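Local coordinates for metallo-beta-lactamase (Chryseobacterium indologenes, PDB 3L6N), which hydrolyses the ring of beta-lactam antibiotics, including penicillins, cephalosporins and carbapenems, and so confers resistance to them, at residues F73-H78 with D142-W147; G157-S162 with K181-L186. All coordinates share one frame; numbering follows the deposited sequence.

Contact 1. Residues F73-H78 with D142-W147; sequences FATHSH and DNVVVW. With ZN (zinc ion), chain B.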
loop_
_atom_site.group_PDB
_atom_site.type_symbol
_atom_site.label_atom_id
_atom_site.label_comp_id
_atom_site.label_asym_id
_atom_site.label_seq_id
_atom_site.Cartn_x
_atom_site.Cartn_y
_atom_site.Cartn_z
ATOM N N PHE A 73 2.443 -6.581 -4.509
ATOM C CA PHE A 73 1.279 -6.835 -3.650
ATOM C C PHE A 73 0.359 -5.617 -3.643
ATOM O O PHE A 73 0.826 -4.504 -3.436
ATOM C CB PHE A 73 1.727 -7.132 -2.214
ATOM C CG PHE A 73 2.276 -8.515 -2.018
ATOM C CD1 PHE A 73 3.533 -8.869 -2.511
ATOM C CD2 PHE A 73 1.538 -9.459 -1.305
ATOM C CE1 PHE A 73 4.049 -10.150 -2.320
ATOM C CE2 PHE A 73 2.045 -10.754 -1.105
ATOM C CZ PHE A 73 3.307 -11.096 -1.616
ATOM N N ALA A 74 -0.936 -5.842 -3.850
ATOM C CA ALA A 74 -1.926 -4.752 -3.832
ATOM C C ALA A 74 -2.689 -4.762 -2.525
ATOM O O ALA A 74 -3.147 -5.824 -2.086
ATOM C CB ALA A 74 -2.915 -4.919 -5.001
ATOM N N THR A 75 -2.834 -3.588 -1.906
ATOM C CA THR A 75 -3.552 -3.502 -0.635
ATOM C C THR A 75 -5.036 -3.136 -0.774
ATOM O O THR A 75 -5.769 -3.110 0.219
ATOM C CB THR A 75 -2.854 -2.608 0.419
ATOM O OG1 THR A 75 -2.855 -1.248 -0.027
ATOM C CG2 THR A 75 -1.426 -3.079 0.680
ATOM N N HIS A 76 -5.454 -2.825 -1.999
ATOM C CA HIS A 76 -6.863 -2.905 -2.439
ATOM C C HIS A 76 -6.948 -2.620 -3.940
ATOM O O HIS A 76 -5.903 -2.524 -4.607
ATOM C CB HIS A 76 -7.882 -2.088 -1.573
ATOM C CG HIS A 76 -7.703 -0.598 -1.579
ATOM N ND1 HIS A 76 -6.786 0.048 -0.777
ATOM C CD2 HIS A 76 -8.414 0.376 -2.196
ATOM C CE1 HIS A 76 -6.892 1.356 -0.955
ATOM N NE2 HIS A 76 -7.872 1.580 -1.811
ATOM N N SER A 77 -8.166 -2.522 -4.480
ATOM C CA SER A 77 -8.334 -2.540 -5.937
ATOM C C SER A 77 -8.133 -1.213 -6.651
ATOM O O SER A 77 -8.070 -1.194 -7.875
ATOM C CB SER A 77 -9.718 -3.069 -6.313
ATOM O OG SER A 77 -10.710 -2.089 -6.030
ATOM N N HIS A 78 -8.045 -0.120 -5.898
ATOM C CA HIS A 78 -8.021 1.216 -6.489
ATOM C C HIS A 78 -6.749 1.532 -7.272
ATOM O O HIS A 78 -5.725 0.864 -7.129
ATOM C CB HIS A 78 -8.236 2.274 -5.404
ATOM C CG HIS A 78 -9.644 2.352 -4.901
ATOM N ND1 HIS A 78 -9.968 2.944 -3.697
ATOM C CD2 HIS A 78 -10.811 1.932 -5.445
ATOM C CE1 HIS A 78 -11.281 2.895 -3.534
ATOM N NE2 HIS A 78 -11.812 2.275 -4.568
ATOM N N ASP A 142 -12.339 -4.258 0.804
ATOM C CA ASP A 142 -11.223 -5.177 0.559
ATOM C C ASP A 142 -9.884 -4.706 1.129
ATOM O O ASP A 142 -8.863 -5.381 0.963
ATOM C CB ASP A 142 -11.074 -5.468 -0.949
ATOM C CG ASP A 142 -10.670 -4.230 -1.762
ATOM O OD1 ASP A 142 -11.125 -3.116 -1.438
ATOM O OD2 ASP A 142 -9.909 -4.381 -2.750
ATOM N N ASN A 143 -9.864 -3.544 1.768
ATOM C CA ASN A 143 -8.575 -3.017 2.230
ATOM C C ASN A 143 -7.852 -3.946 3.199
ATOM O O ASN A 143 -8.464 -4.509 4.111
ATOM C CB ASN A 143 -8.653 -1.566 2.755
ATOM C CG ASN A 143 -9.720 -1.336 3.835
ATOM O OD1 ASN A 143 -10.144 -0.199 4.018
ATOM N ND2 ASN A 143 -10.114 -2.375 4.572
ATOM N N VAL A 144 -6.553 -4.109 2.970
ATOM C CA VAL A 144 -5.699 -4.916 3.836
ATOM C C VAL A 144 -4.507 -4.074 4.278
ATOM O O VAL A 144 -4.206 -3.051 3.666
ATOM C CB VAL A 144 -5.212 -6.211 3.144
ATOM C CG1 VAL A 144 -6.380 -7.168 2.921
ATOM C CG2 VAL A 144 -4.495 -5.902 1.810
ATOM N N VAL A 145 -3.846 -4.516 5.345
ATOM C CA VAL A 145 -2.638 -3.871 5.858
ATOM C C VAL A 145 -1.469 -4.847 5.710
ATOM O O VAL A 145 -1.679 -6.050 5.545
ATOM C CB VAL A 145 -2.799 -3.449 7.347
ATOM C CG1 VAL A 145 -3.956 -2.447 7.521
ATOM C CG2 VAL A 145 -2.985 -4.688 8.274
ATOM N N VAL A 146 -0.241 -4.332 5.770
ATOM C CA VAL A 146 0.939 -5.181 5.673
ATOM C C VAL A 146 1.844 -4.945 6.869
ATOM O O VAL A 146 2.286 -3.819 7.127
ATOM C CB VAL A 146 1.736 -4.966 4.354
ATOM C CG1 VAL A 146 2.812 -6.041 4.217
ATOM C CG2 VAL A 146 0.795 -5.016 3.139
ATOM N N TRP A 147 2.094 -6.020 7.617
ATOM C CA TRP A 147 2.943 -5.953 8.808
ATOM C C TRP A 147 4.332 -6.485 8.496
ATOM O O TRP A 147 4.472 -7.553 7.899
ATOM C CB TRP A 147 2.298 -6.783 9.929
ATOM C CG TRP A 147 3.143 -6.959 11.179
ATOM C CD1 TRP A 147 3.553 -8.141 11.727
ATOM C CD2 TRP A 147 3.650 -5.922 12.030
ATOM N NE1 TRP A 147 4.292 -7.904 12.866
ATOM C CE2 TRP A 147 4.364 -6.553 13.076
ATOM C CE3 TRP A 147 3.564 -4.525 12.017
ATOM C CZ2 TRP A 147 4.999 -5.830 14.093
ATOM C CZ3 TRP A 147 4.195 -3.803 13.031
ATOM C CH2 TRP A 147 4.900 -4.461 14.054
HETATM ZN ZN ZN B . -8.727 3.456 -2.201
HETATM O O HOH W 1 -11.211 -1.385 -3.489
HETATM O O HOH W 2 -7.317 4.662 -2.657
#
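Asp142 meets His76, and the two share a similar first torsion. In each, CG lies between the backbone N and the carbonyl carbon (chi1 66° in Asp142, 64° in His76). The Asp142 carboxylate is thereby brought against His76 CB, with Asp142 OD2 3.3 Å away. The same Asp142 OD2 takes a weak, bent hydrogen bond from Ser77 N at 3.1 Å. Thr101 OG1 is hydrogen-bonded to it as well. Its other oxygen, Asp142 OD1, accepts from water 1, which also bonds Ser77 OG. Thr140 is a second partner of OD1. The carboxylate is thus gripped through both oxygens beside the zinc ligands. The backbones are joined by Val144 N to Thr75 O, 3.0 Å and nearly straight at 161°. Asn143 CA adds a CH...O contact to the same Thr75 oxygen. Thr75 CG2 meets Val146 CG2 at 3.8 Å, the two side chains crossing at about a right angle, while Thr75 OG1 turns to Asp46. His76 NE2 binds zinc at 2.1 Å and His78 ND1 binds it at 2.0 Å. Water 2 and His139 complete this site. With Asp80, the two histidines form the HxHxD motif of the metallo-beta-lactamase superfamily. The contact is buried. It links the loop after strand 69-73 to the start of strand 145-148. Ser77 and Asp142 also touch helix 99-107, and Val144 and Val146 pack on strand 128-133.

Contact 2. Residues G157-S162 with K181-L186; sequences GCLVKS and KTINKL. With ZN (zinc ion), chain C.
Leu159 offers Ile183 one flat group, its own peptide carbonyl. Ile183 CD1 stands out of that peptide plane and beyond the oxygen, 3.5 Å from Leu159 O. The same oxygen accepts a hydrogen bond from Trp179 NE1. Neither segment brings a ring to the contact. Leu159 has CG anti to the backbone N (chi1 175°), which lays its two methyls against Thr182 and Leu186. Thr182 CG2 meets both prongs, with Leu159 CD1 at 3.8 Å. Leu159 CD2 slides past Leu186 and comes within 4.1 Å of Leu186 CD1. Val160 crosses Leu186 and Ile183 at about right angles, its CG2 lying 3.9 Å from Leu186 CD1 and 4.2 Å from Ile183 CD1. Thr182, Ile183 and Leu186 thus present one side of helix 179-189. A type I turn from Gly157 to Val160, closed by Val160 N to Gly157 O, shapes the partner loop. In that turn Cys158 SG binds the second zinc with Asp80, His200 and water 2. Lys161, probably a beta-lactam-binding residue, follows closely. No hydrogen bond joins the two segments; the Thr182 hydroxyl bonds Glu137 O and Gln178 O instead. The chemistry is that of apolar burial, mostly through methyl groups. Such contacts lack the directionality of hydrogen bonds, so shape and burial, not polar pairing, hold the loop that carries Cys158 against the helix.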
loop_
_atom_site.group_PDB
_atom_site.type_symbol
_atom_site.label_atom_id
_atom_site.label_comp_id
_atom_site.label_asym_id
_atom_site.label_seq_id
_atom_site.Cartn_x
_atom_site.Cartn_y
_atom_site.Cartn_z
ATOM N N GLY A 157 -2.004 1.592 4.598
ATOM C CA GLY A 157 -2.735 1.907 3.383
ATOM C C GLY A 157 -3.837 2.913 3.651
ATOM O O GLY A 157 -3.808 3.658 4.636
ATOM N N CYS A 158 -4.847 2.893 2.803
ATOM C CA CYS A 158 -5.821 3.962 2.808
ATOM C C CYS A 158 -6.879 3.769 3.905
ATOM O O CYS A 158 -7.710 4.649 4.141
ATOM C CB CYS A 158 -6.388 4.130 1.397
ATOM S SG CYS A 158 -5.025 4.124 0.157
ATOM N N LEU A 159 -6.802 2.635 4.602
ATOM C CA LEU A 159 -7.569 2.405 5.833
ATOM C C LEU A 159 -7.155 3.425 6.907
ATOM O O LEU A 159 -7.974 3.838 7.736
ATOM C CB LEU A 159 -7.320 0.978 6.327
ATOM C CG LEU A 159 -7.927 0.534 7.666
ATOM C CD1 LEU A 159 -9.463 0.529 7.586
ATOM C CD2 LEU A 159 -7.392 -0.837 8.031
ATOM N N VAL A 160 -5.887 3.829 6.880
ATOM C CA VAL A 160 -5.356 4.795 7.830
ATOM C C VAL A 160 -5.185 6.157 7.175
ATOM O O VAL A 160 -4.446 6.318 6.197
ATOM C CB VAL A 160 -4.009 4.328 8.420
ATOM C CG1 VAL A 160 -3.472 5.356 9.440
ATOM C CG2 VAL A 160 -4.157 2.957 9.069
ATOM N N LYS A 161 -5.887 7.143 7.720
ATOM C CA LYS A 161 -5.736 8.533 7.306
ATOM C C LYS A 161 -4.515 9.176 7.954
ATOM O O LYS A 161 -4.165 8.839 9.084
ATOM C CB LYS A 161 -6.982 9.343 7.696
ATOM C CG LYS A 161 -8.298 8.792 7.138
ATOM C CD LYS A 161 -8.306 8.758 5.613
ATOM C CE LYS A 161 -8.154 10.140 5.008
ATOM N NZ LYS A 161 -7.948 10.098 3.530
ATOM N N SER A 162 -3.901 10.119 7.240
ATOM C CA SER A 162 -2.760 10.886 7.739
ATOM C C SER A 162 -3.206 11.884 8.793
ATOM O O SER A 162 -4.291 12.462 8.684
ATOM C CB SER A 162 -2.116 11.664 6.588
ATOM O OG SER A 162 -1.106 12.556 7.035
ATOM N N LYS A 181 -14.359 0.538 13.899
ATOM C CA LYS A 181 -14.204 -0.776 14.511
ATOM C C LYS A 181 -12.961 -1.459 13.964
ATOM O O LYS A 181 -12.188 -2.041 14.713
ATOM C CB LYS A 181 -15.452 -1.638 14.289
ATOM C CG LYS A 181 -16.718 -1.032 14.876
ATOM C CD LYS A 181 -17.965 -1.621 14.247
ATOM C CE LYS A 181 -19.206 -1.246 15.038
ATOM N NZ LYS A 181 -19.346 -2.107 16.244
ATOM N N THR A 182 -12.759 -1.357 12.651
ATOM C CA THR A 182 -11.564 -1.907 12.025
ATOM C C THR A 182 -10.306 -1.202 12.539
ATOM O O THR A 182 -9.318 -1.859 12.837
ATOM C CB THR A 182 -11.657 -1.824 10.497
ATOM O OG1 THR A 182 -12.808 -2.565 10.069
ATOM C CG2 THR A 182 -10.412 -2.434 9.842
ATOM N N ILE A 183 -10.359 0.125 12.645
ATOM C CA ILE A 183 -9.232 0.909 13.179
ATOM C C ILE A 183 -8.916 0.555 14.636
ATOM O O ILE A 183 -7.747 0.460 15.021
ATOM C CB ILE A 183 -9.459 2.443 13.013
ATOM C CG1 ILE A 183 -9.262 2.850 11.549
ATOM C CG2 ILE A 183 -8.519 3.264 13.929
ATOM C CD1 ILE A 183 -7.811 2.781 11.066
ATOM N N ASN A 184 -9.952 0.347 15.444
ATOM C CA ASN A 184 -9.723 -0.021 16.841
ATOM C C ASN A 184 -9.130 -1.421 16.979
ATOM O O ASN A 184 -8.318 -1.664 17.876
ATOM C CB ASN A 184 -10.976 0.201 17.691
ATOM C CG ASN A 184 -11.240 1.682 17.949
ATOM O OD1 ASN A 184 -10.319 2.442 18.260
ATOM N ND2 ASN A 184 -12.487 2.099 17.801
ATOM N N LYS A 185 -9.496 -2.320 16.063
ATOM C CA LYS A 185 -8.855 -3.636 15.965
ATOM C C LYS A 185 -7.378 -3.505 15.580
ATOM O O LYS A 185 -6.527 -4.214 16.118
ATOM C CB LYS A 185 -9.575 -4.540 14.961
ATOM C CG LYS A 185 -10.897 -5.117 15.456
ATOM C CD LYS A 185 -11.482 -6.103 14.453
ATOM C CE LYS A 185 -12.823 -6.647 14.938
ATOM N NZ LYS A 185 -13.397 -7.642 13.987
ATOM N N LEU A 186 -7.083 -2.603 14.643
ATOM C CA LEU A 186 -5.706 -2.338 14.224
ATOM C C LEU A 186 -4.891 -1.832 15.412
ATOM O O LEU A 186 -3.803 -2.350 15.700
ATOM C CB LEU A 186 -5.687 -1.305 13.083
ATOM C CG LEU A 186 -4.368 -0.899 12.409
ATOM C CD1 LEU A 186 -4.662 -0.311 11.041
ATOM C CD2 LEU A 186 -3.559 0.089 13.245
HETATM ZN ZN ZN C . -5.681 5.337 -1.561
HETATM O O HOH W 2 -7.317 4.662 -2.657
#

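Overall arrangement
From the N terminus, the chain first builds most of the seven-stranded sheet. Contact 1 then closes a loop with 63 residues between its segments, bringing the loop after strand 69-73 to strand 145-148 of the five-stranded sheet and the residues just before it. The chain runs on through strand 153-157, and contact 2 closes a shorter loop of 18 residues onto helix 179-189. The two loops follow in series; they neither nest nor cross. The centres of contacts 1 and 2 are about 12 Å apart, yet the contacts touch: Val145 CG1 packs 3.8 Å from Leu159 CD2. Water 2 binds both zinc ions. Together the two contacts tie both sheets and an outer helix to the dinuclear site of this metallo-beta-lactamase fold.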